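Local coordinates for formate dehydrogenase subunit beta (Desulfovibrio gigas, PDB 1H0H), which serves as the electron-transfer subunit of formate dehydrogenase, carrying three [4Fe-4S] clusters for the reversible two-electron oxidation of formate to carbon dioxide, at residues Lys2-Thr8 against Arg196-Thr201; Arg10-Cys14 against Pro157-Met161; Pro42-Phe46 against Asp123-Val128. All coordinates share one frame; numbering follows the deposited sequence.

In the fold
The three contacts are nested along the chain: contact 1 closes the widest loop, contact 2 lies inside it, and contact 3 inside contact 2. Contact 1 is core, a parallel strand pair held by regular backbone bonds and apolar packing. Contact 2, also buried within the subunit, adjoins the partner protein and replaces regular pairing with irregular loops, cysteine sulfurs, a cluster and an Arg-10/Thr-158 pair of hydrogen bonds. The two touch: Asp-7 N probably hydrogen-bonds to Ala-160 O, and Val-6 and Phe-4 pack on Met-161. Contact 3 lies about 20 Å from contact 1, centre to centre, on the other side of the chain's centre; partly buried, it relies on charge and water as well as aromatic packing.

Contact 1 (Lys2-Thr8 against Arg196-Thr201); sequences KGFFVDT and RVIFLT
Val-6 and Phe-199 lie side by side on one face of a parallel strand pair. CG2 of Val-6 sits over the phenyl face, displaced toward the rim, in a CH-pi contact 4.2 Å from the ring centroid. The other methyl, CG1, is anti to the backbone N (chi1 -173°) and reaches the ring at CD2, 3.6 Å away. Next along this face, the Phe-4 ring runs alongside Val-197, its CD1 3.6 Å from Val-197 CG2; Phe-4 also touches an iron-sulfur cluster. On the opposite face, Phe-5 turns its ring edge to Leu-200, with CE1 3.5 Å from Leu-200 CB, and helix 166-180 packs against both side chains. Asp-7, also on that face, hydrogen-bonds to Thr-9 and forms a salt bridge with Arg-176.

Between the faces, Phe-4 and Val-6 each donate and accept a backbone hydrogen bond, as in Val-6 N to Ile-198 O at 2.8 Å. Side chains extend this pairing at both ends. Arg-196 stretches out from CG to NE and brings NH1 to Lys-2 O at 2.9 Å, with that oxygen in the guanidinium plane. Thr-8 OG1, at chi1 66°, donates in the carbonyl plane to a lone pair of Leu-200 O, 2.7 Å away, beside a weak bond from Thr-8 N. This is the central parallel pair of a mixed four-stranded sheet, joining the chain's first and last strands.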
loop_
_atom_site.group_PDB
_atom_site.type_symbol
_atom_site.label_atom_id
_atom_site.label_comp_id
_atom_site.label_asym_id
_atom_site.label_seq_id
_atom_site.Cartn_x
_atom_site.Cartn_y
_atom_site.Cartn_z
ATOM N N LYS B 2 31.210 -11.917 22.036
ATOM C CA LYS B 2 29.939 -11.863 21.351
ATOM C C LYS B 2 29.690 -12.957 20.333
ATOM O O LYS B 2 30.588 -13.685 19.938
ATOM C CB LYS B 2 29.765 -10.490 20.677
ATOM C CG LYS B 2 29.967 -9.332 21.638
ATOM C CD LYS B 2 28.882 -9.272 22.714
ATOM C CE LYS B 2 28.943 -7.903 23.393
ATOM N NZ LYS B 2 28.085 -7.790 24.600
ATOM N N GLY B 3 28.423 -13.064 19.944
ATOM C CA GLY B 3 28.004 -14.022 18.953
ATOM C C GLY B 3 26.722 -13.582 18.284
ATOM O O GLY B 3 26.123 -12.573 18.661
ATOM N N PHE B 4 26.312 -14.366 17.299
ATOM C CA PHE B 4 25.103 -14.141 16.537
ATOM C C PHE B 4 24.426 -15.484 16.410
ATOM O O PHE B 4 25.085 -16.539 16.335
ATOM C CB PHE B 4 25.425 -13.730 15.081
ATOM C CG PHE B 4 26.071 -12.367 14.893
ATOM C CD1 PHE B 4 27.389 -12.143 15.250
ATOM C CD2 PHE B 4 25.368 -11.325 14.253
ATOM C CE1 PHE B 4 27.995 -10.874 15.017
ATOM C CE2 PHE B 4 25.960 -10.077 14.023
ATOM C CZ PHE B 4 27.289 -9.852 14.415
ATOM N N PHE B 5 23.106 -15.463 16.361
ATOM C CA PHE B 5 22.368 -16.637 15.965
ATOM C C PHE B 5 21.538 -16.198 14.752
ATOM O O PHE B 5 20.736 -15.283 14.855
ATOM C CB PHE B 5 21.451 -17.170 17.060
ATOM C CG PHE B 5 20.471 -18.208 16.563
ATOM C CD1 PHE B 5 20.900 -19.261 15.767
ATOM C CD2 PHE B 5 19.121 -18.106 16.853
ATOM C CE1 PHE B 5 19.998 -20.232 15.294
ATOM C CE2 PHE B 5 18.213 -19.057 16.376
ATOM C CZ PHE B 5 18.668 -20.129 15.595
ATOM N N VAL B 6 21.761 -16.834 13.609
ATOM C CA VAL B 6 20.986 -16.519 12.413
ATOM C C VAL B 6 20.018 -17.663 12.115
ATOM O O VAL B 6 20.425 -18.766 11.744
ATOM C CB VAL B 6 21.908 -16.284 11.207
ATOM C CG1 VAL B 6 21.107 -15.780 10.015
ATOM C CG2 VAL B 6 23.060 -15.312 11.565
ATOM N N ASP B 7 18.728 -17.416 12.303
ATOM C CA ASP B 7 17.737 -18.448 12.076
ATOM C C ASP B 7 17.198 -18.272 10.666
ATOM O O ASP B 7 16.292 -17.467 10.466
ATOM C CB ASP B 7 16.622 -18.318 13.115
ATOM C CG ASP B 7 15.579 -19.389 12.999
ATOM O OD1 ASP B 7 15.634 -20.197 12.049
ATOM O OD2 ASP B 7 14.646 -19.493 13.820
ATOM N N THR B 8 17.761 -18.994 9.688
ATOM C CA THR B 8 17.307 -18.860 8.294
ATOM C C THR B 8 15.845 -19.240 8.114
ATOM O O THR B 8 15.198 -18.810 7.146
ATOM C CB THR B 8 18.171 -19.682 7.307
ATOM O OG1 THR B 8 17.993 -21.083 7.563
ATOM C CG2 THR B 8 19.666 -19.418 7.512
ATOM N N ARG B 196 31.458 -17.746 15.614
ATOM C CA ARG B 196 30.623 -16.880 16.441
ATOM C C ARG B 196 29.291 -16.531 15.770
ATOM O O ARG B 196 28.312 -16.220 16.442
ATOM C CB ARG B 196 31.376 -15.609 16.837
ATOM C CG ARG B 196 32.503 -15.874 17.838
ATOM C CD ARG B 196 33.372 -14.646 18.081
ATOM N NE ARG B 196 34.445 -14.979 18.990
ATOM C CZ ARG B 196 34.281 -15.087 20.299
ATOM N NH1 ARG B 196 33.083 -14.858 20.809
ATOM N NH2 ARG B 196 35.299 -15.428 21.101
ATOM N N VAL B 197 29.254 -16.588 14.448
ATOM C CA VAL B 197 28.012 -16.379 13.729
ATOM C C VAL B 197 27.428 -17.759 13.437
ATOM O O VAL B 197 27.891 -18.464 12.523
ATOM C CB VAL B 197 28.230 -15.580 12.419
ATOM C CG1 VAL B 197 26.902 -15.372 11.685
ATOM C CG2 VAL B 197 28.842 -14.219 12.708
ATOM N N ILE B 198 26.409 -18.150 14.204
ATOM C CA ILE B 198 25.853 -19.491 14.084
ATOM C C ILE B 198 24.552 -19.554 13.255
ATOM O O ILE B 198 23.523 -19.032 13.693
ATOM C CB ILE B 198 25.589 -20.113 15.473
ATOM C CG1 ILE B 198 26.843 -20.082 16.358
ATOM C CG2 ILE B 198 25.065 -21.569 15.298
ATOM C CD1 ILE B 198 26.576 -20.438 17.848
ATOM N N PHE B 199 24.600 -20.168 12.068
ATOM C CA PHE B 199 23.395 -20.332 11.240
ATOM C C PHE B 199 22.652 -21.644 11.507
ATOM O O PHE B 199 23.278 -22.715 11.630
ATOM C CB PHE B 199 23.705 -20.326 9.754
ATOM C CG PHE B 199 24.272 -19.046 9.240
ATOM C CD1 PHE B 199 25.624 -18.792 9.357
ATOM C CD2 PHE B 199 23.460 -18.122 8.573
ATOM C CE1 PHE B 199 26.155 -17.651 8.841
ATOM C CE2 PHE B 199 23.988 -16.961 8.059
ATOM C CZ PHE B 199 25.340 -16.716 8.210
ATOM N N LEU B 200 21.329 -21.542 11.611
ATOM C CA LEU B 200 20.457 -22.697 11.672
ATOM C C LEU B 200 19.877 -22.864 10.287
ATOM O O LEU B 200 19.413 -21.883 9.689
ATOM C CB LEU B 200 19.308 -22.490 12.668
ATOM C CG LEU B 200 18.192 -23.547 12.627
ATOM C CD1 LEU B 200 18.736 -24.936 12.985
ATOM C CD2 LEU B 200 17.048 -23.216 13.555
ATOM N N THR B 201 19.950 -24.078 9.753
ATOM C CA THR B 201 19.318 -24.402 8.479
ATOM C C THR B 201 18.340 -25.516 8.718
ATOM O O THR B 201 18.509 -26.299 9.657
ATOM C CB THR B 201 20.335 -24.797 7.393
ATOM O OG1 THR B 201 21.249 -25.802 7.878
ATOM C CG2 THR B 201 21.185 -23.606 7.012
#

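Contact 2 (Arg10-Cys14 against Pro157-Met161); sequences RCTAC and PTGAM. With SF4 (iron/sulfur cluster), chain L.
Two loops lining a ferredoxin-type cluster site meet here: Arg-10 to Cys-14 opens a CxxCxxC motif, and Pro-157 to Met-161 follows Cys-156, the ligand of the same cluster that is remote in sequence. Arg-10 and Thr-158 hold the loops together through a reciprocal pair of hydrogen bonds. The arginine chain bends at chi3 (68°) and presents NE to Thr-158 O at 2.7 Å; the bond is almost straight (176°), lies in the guanidinium plane and runs nearly along the C=O axis. In return, Thr-158 OG1 donates to Arg-10 O at 2.7 Å from above the carbonyl plane. The threonine methyl meets that of Thr-12, and Ala-160 CB packs near Cys-11 CB.

The same loops line the cluster. Cys-11 SG, anti to the backbone N, binds the iron FE3 at 2.2 Å, and Cys-14 SG the iron FE4 at 2.4 Å. Pro-157 lays CD against Cys-14 SG, 3.7 Å away, and Met-161 brings CG to 3.6 Å from the cluster sulfide S4. A weak bond from Ala-13 N reaches Cys-11 SG and may temper the charge on the thiolate. Beyond the loops, Arg-10 NH1 makes a salt bridge to an acidic residue of the other protein chain. Cys-17 and Cys-156 complete the ligand set, giving the three-plus-one cysteine pattern of bacterial ferredoxin-type [4Fe-4S] sites.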
loop_
_atom_site.group_PDB
_atom_site.type_symbol
_atom_site.label_atom_id
_atom_site.label_comp_id
_atom_site.label_asym_id
_atom_site.label_seq_id
_atom_site.Cartn_x
_atom_site.Cartn_y
_atom_site.Cartn_z
ATOM N N ARG B 10 13.475 -18.067 9.604
ATOM C CA ARG B 10 12.653 -16.871 9.774
ATOM C C ARG B 10 12.959 -15.757 8.766
ATOM O O ARG B 10 12.285 -14.728 8.778
ATOM C CB ARG B 10 12.787 -16.303 11.193
ATOM C CG ARG B 10 12.417 -17.269 12.298
ATOM C CD ARG B 10 12.506 -16.655 13.670
ATOM N NE ARG B 10 11.493 -15.629 13.885
ATOM C CZ ARG B 10 10.327 -15.890 14.462
ATOM N NH1 ARG B 10 10.077 -17.138 14.839
ATOM N NH2 ARG B 10 9.416 -14.922 14.663
ATOM N N CYS B 11 13.943 -15.949 7.899
ATOM C CA CYS B 11 14.342 -14.900 6.942
ATOM C C CYS B 11 13.388 -14.819 5.754
ATOM O O CYS B 11 13.060 -15.821 5.132
ATOM C CB CYS B 11 15.784 -15.175 6.462
ATOM S SG CYS B 11 16.434 -14.089 5.167
ATOM N N THR B 12 12.948 -13.620 5.421
ATOM C CA THR B 12 12.065 -13.451 4.282
ATOM C C THR B 12 12.822 -12.896 3.084
ATOM O O THR B 12 12.214 -12.572 2.069
ATOM C CB THR B 12 10.919 -12.512 4.639
ATOM O OG1 THR B 12 11.470 -11.330 5.230
ATOM C CG2 THR B 12 10.026 -13.128 5.708
ATOM N N ALA B 13 14.139 -12.786 3.215
ATOM C CA ALA B 13 14.967 -12.220 2.164
ATOM C C ALA B 13 14.495 -10.790 1.819
ATOM O O ALA B 13 14.505 -10.367 0.656
ATOM C CB ALA B 13 15.004 -13.145 0.933
ATOM N N CYS B 14 14.092 -10.051 2.856
ATOM C CA CYS B 14 13.653 -8.661 2.683
ATOM C C CYS B 14 14.849 -7.788 2.257
ATOM O O CYS B 14 14.690 -6.667 1.781
ATOM C CB CYS B 14 13.038 -8.152 4.002
ATOM S SG CYS B 14 14.163 -7.676 5.314
ATOM N N PRO B 157 13.569 -7.604 10.394
ATOM C CA PRO B 157 12.216 -7.572 10.937
ATOM C C PRO B 157 11.696 -8.871 11.578
ATOM O O PRO B 157 10.825 -8.784 12.411
ATOM C CB PRO B 157 11.374 -7.222 9.714
ATOM C CG PRO B 157 12.118 -7.778 8.586
ATOM C CD PRO B 157 13.582 -7.720 8.928
ATOM N N THR B 158 12.205 -10.036 11.210
ATOM C CA THR B 158 11.585 -11.293 11.679
ATOM C C THR B 158 12.285 -12.015 12.793
ATOM O O THR B 158 11.893 -13.113 13.155
ATOM C CB THR B 158 11.543 -12.259 10.544
ATOM O OG1 THR B 158 12.876 -12.385 10.032
ATOM C CG2 THR B 158 10.756 -11.650 9.375
ATOM N N GLY B 159 13.333 -11.424 13.324
ATOM C CA GLY B 159 14.058 -12.091 14.378
ATOM C C GLY B 159 14.951 -13.170 13.805
ATOM O O GLY B 159 15.402 -14.032 14.540
ATOM N N ALA B 160 15.167 -13.164 12.495
ATOM C CA ALA B 160 16.124 -14.112 11.921
ATOM C C ALA B 160 17.533 -13.794 12.451
ATOM O O ALA B 160 18.312 -14.699 12.782
ATOM C CB ALA B 160 16.093 -14.052 10.429
ATOM N N MET B 161 17.863 -12.511 12.528
ATOM C CA MET B 161 19.178 -12.091 13.031
ATOM C C MET B 161 19.073 -11.827 14.511
ATOM O O MET B 161 18.149 -11.150 14.955
ATOM C CB MET B 161 19.675 -10.807 12.347
ATOM C CG MET B 161 19.993 -10.918 10.866
ATOM S SD MET B 161 21.338 -12.080 10.521
ATOM C CE MET B 161 22.751 -11.307 11.459
HETATM FE FE1 SF4 L . 16.375 -10.473 8.436
HETATM FE FE2 SF4 L . 18.234 -10.023 6.429
HETATM FE FE3 SF4 L . 16.484 -12.145 6.226
HETATM FE FE4 SF4 L . 15.527 -9.486 6.017
HETATM S S1 SF4 L . 16.939 -10.539 4.604
HETATM S S2 SF4 L . 14.586 -11.274 7.205
HETATM S S3 SF4 L . 17.011 -8.457 7.468
HETATM S S4 SF4 L . 18.166 -11.808 7.856
#

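Contact 3 (Pro42-Phe46 against Asp123-Val128); sequences PDFNF and DVPRKV
Arg-126 passes alongside the backbone of Phe-44 and Asn-45 and ends between two carboxylates. Its chain bends at chi2 (-72°), and the guanidinium carries most of the polar contact. NE donates to Phe-44 O at 2.9 Å, approaching from above the carbonyl plane, while CB of Phe-44 lies over one guanidinium face. NH2 forms a salt bridge to Asp-43 OD2 at 2.8 Å; the carboxylate and guanidinium planes stand 62° apart, and the nitrogen meets the oxygen from above the carboxylate plane. NH1 is held by Pro-125 O at 2.7 Å, and a salt bridge to the Asp-123 carboxylate, with weak bonds to Asp-123 O, completes a salt-bridge network, so the group's rotation is probably well fixed.

Packing is tight at two rings. Phe-46 lies beside Val-128, whose CB stands over the ring centre 3.5 Å from the centroid, only 8° off the normal, in a CH-pi contact; Arg-126 O meets the same ring at its edge. Val-124 covers one face of the buried Phe-44 ring with CG1, while its CG2 lies 3.7 Å from Phe-44 CE2; the ring also makes a cation-pi contact with Arg-53. The looser side is hydrated. One water lies near both Asp-43 OD1 and Asp-123 OD2; these acids would repel each other, a cost that Arg-126 between them probably offsets, as does Arg-53, which pairs with Asp-43. A second water accepts from Phe-46 N at 2.8 Å and donates to Lys-127 O, bridging the backbones.

The loop 42-46, between helix 16-25 and strand 51-59, thus runs beside strand 126-127. That strand pairs with antiparallel strand 134-135, on which Phe-46 also rests at Ala-135, while Val-124 and Pro-125 reach inward to the cluster bound by Cys-72 and Cys-120.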
loop_
_atom_site.group_PDB
_atom_site.type_symbol
_atom_site.label_atom_id
_atom_site.label_comp_id
_atom_site.label_asym_id
_atom_site.label_seq_id
_atom_site.Cartn_x
_atom_site.Cartn_y
_atom_site.Cartn_z
ATOM N N PRO B 42 26.221 -11.464 -6.848
ATOM C CA PRO B 42 26.353 -12.929 -6.903
ATOM C C PRO B 42 27.165 -13.492 -5.758
ATOM O O PRO B 42 27.013 -14.661 -5.399
ATOM C CB PRO B 42 27.157 -13.168 -8.195
ATOM C CG PRO B 42 27.095 -11.944 -8.929
ATOM C CD PRO B 42 26.876 -10.793 -7.978
ATOM N N ASP B 43 28.047 -12.674 -5.202
ATOM C CA ASP B 43 28.981 -13.173 -4.209
ATOM C C ASP B 43 29.526 -12.007 -3.407
ATOM O O ASP B 43 29.331 -10.843 -3.757
ATOM C CB ASP B 43 30.113 -13.931 -4.944
ATOM C CG ASP B 43 31.017 -14.759 -4.001
ATOM O OD1 ASP B 43 30.559 -15.221 -2.920
ATOM O OD2 ASP B 43 32.203 -15.038 -4.302
ATOM N N PHE B 44 30.174 -12.309 -2.293
ATOM C CA PHE B 44 30.861 -11.284 -1.541
ATOM C C PHE B 44 31.863 -10.556 -2.414
ATOM O O PHE B 44 32.462 -11.155 -3.300
ATOM C CB PHE B 44 31.725 -11.939 -0.461
ATOM C CG PHE B 44 30.955 -12.564 0.657
ATOM C CD1 PHE B 44 30.142 -11.799 1.474
ATOM C CD2 PHE B 44 31.105 -13.906 0.944
ATOM C CE1 PHE B 44 29.448 -12.378 2.546
ATOM C CE2 PHE B 44 30.435 -14.485 2.011
ATOM C CZ PHE B 44 29.606 -13.693 2.832
ATOM N N ASN B 45 32.040 -9.259 -2.171
ATOM C CA ASN B 45 33.132 -8.505 -2.798
ATOM C C ASN B 45 33.691 -7.529 -1.758
ATOM O O ASN B 45 33.169 -7.464 -0.625
ATOM C CB ASN B 45 32.728 -7.824 -4.126
ATOM C CG ASN B 45 31.546 -6.888 -3.971
ATOM O OD1 ASN B 45 31.578 -5.982 -3.150
ATOM N ND2 ASN B 45 30.510 -7.082 -4.796
ATOM N N PHE B 46 34.756 -6.805 -2.109
ATOM C CA PHE B 46 35.381 -5.843 -1.181
ATOM C C PHE B 46 34.375 -4.870 -0.557
ATOM O O PHE B 46 34.594 -4.366 0.550
ATOM C CB PHE B 46 36.511 -5.055 -1.899
ATOM C CG PHE B 46 37.288 -4.121 -1.007
ATOM C CD1 PHE B 46 38.297 -4.599 -0.166
ATOM C CD2 PHE B 46 37.016 -2.760 -1.014
ATOM C CE1 PHE B 46 39.012 -3.729 0.640
ATOM C CE2 PHE B 46 37.705 -1.883 -0.199
ATOM C CZ PHE B 46 38.708 -2.376 0.642
ATOM N N ASP B 123 35.043 -18.954 2.482
ATOM C CA ASP B 123 35.310 -18.142 1.306
ATOM C C ASP B 123 34.743 -16.736 1.436
ATOM O O ASP B 123 34.075 -16.247 0.540
ATOM C CB ASP B 123 34.767 -18.827 0.045
ATOM C CG ASP B 123 35.211 -18.129 -1.202
ATOM O OD1 ASP B 123 36.338 -17.588 -1.196
ATOM O OD2 ASP B 123 34.490 -18.047 -2.217
ATOM N N VAL B 124 35.001 -16.106 2.576
ATOM C CA VAL B 124 34.461 -14.793 2.887
ATOM C C VAL B 124 35.265 -13.528 2.490
ATOM O O VAL B 124 34.679 -12.634 1.878
ATOM C CB VAL B 124 34.011 -14.724 4.374
ATOM C CG1 VAL B 124 33.651 -13.294 4.793
ATOM C CG2 VAL B 124 32.831 -15.669 4.611
ATOM N N PRO B 125 36.562 -13.437 2.802
ATOM C CA PRO B 125 37.333 -12.192 2.578
ATOM C C PRO B 125 37.487 -11.797 1.119
ATOM O O PRO B 125 37.638 -12.663 0.264
ATOM C CB PRO B 125 38.736 -12.520 3.107
ATOM C CG PRO B 125 38.700 -13.877 3.669
ATOM C CD PRO B 125 37.389 -14.509 3.390
ATOM N N ARG B 126 37.514 -10.501 0.847
ATOM C CA ARG B 126 37.621 -10.044 -0.551
ATOM C C ARG B 126 38.601 -8.887 -0.720
ATOM O O ARG B 126 38.716 -8.036 0.140
ATOM C CB ARG B 126 36.234 -9.663 -1.088
ATOM C CG ARG B 126 35.293 -10.834 -1.211
ATOM C CD ARG B 126 35.638 -11.764 -2.341
ATOM N NE ARG B 126 34.704 -12.873 -2.491
ATOM C CZ ARG B 126 34.851 -14.052 -1.902
ATOM N NH1 ARG B 126 35.874 -14.286 -1.082
ATOM N NH2 ARG B 126 33.952 -14.986 -2.114
ATOM N N LYS B 127 39.311 -8.889 -1.840
ATOM C CA LYS B 127 40.319 -7.893 -2.135
ATOM C C LYS B 127 39.776 -6.806 -3.057
ATOM O O LYS B 127 39.076 -7.097 -4.016
ATOM C CB LYS B 127 41.478 -8.572 -2.869
ATOM C CG LYS B 127 42.730 -7.718 -3.000
ATOM C CD LYS B 127 43.780 -8.396 -3.937
ATOM C CE LYS B 127 43.398 -8.272 -5.425
ATOM N NZ LYS B 127 43.709 -6.943 -6.044
ATOM N N VAL B 128 40.149 -5.556 -2.789
ATOM C CA VAL B 128 39.784 -4.455 -3.677
ATOM C C VAL B 128 40.638 -4.602 -4.954
ATOM O O VAL B 128 41.754 -5.132 -4.911
ATOM C CB VAL B 128 40.088 -3.102 -3.016
ATOM C CG1 VAL B 128 41.598 -2.874 -2.975
ATOM C CG2 VAL B 128 39.365 -1.959 -3.735
HETATM O O HOH W 1 31.665 -17.646 -2.195
HETATM O O HOH W 2 36.143 -7.479 -4.478
#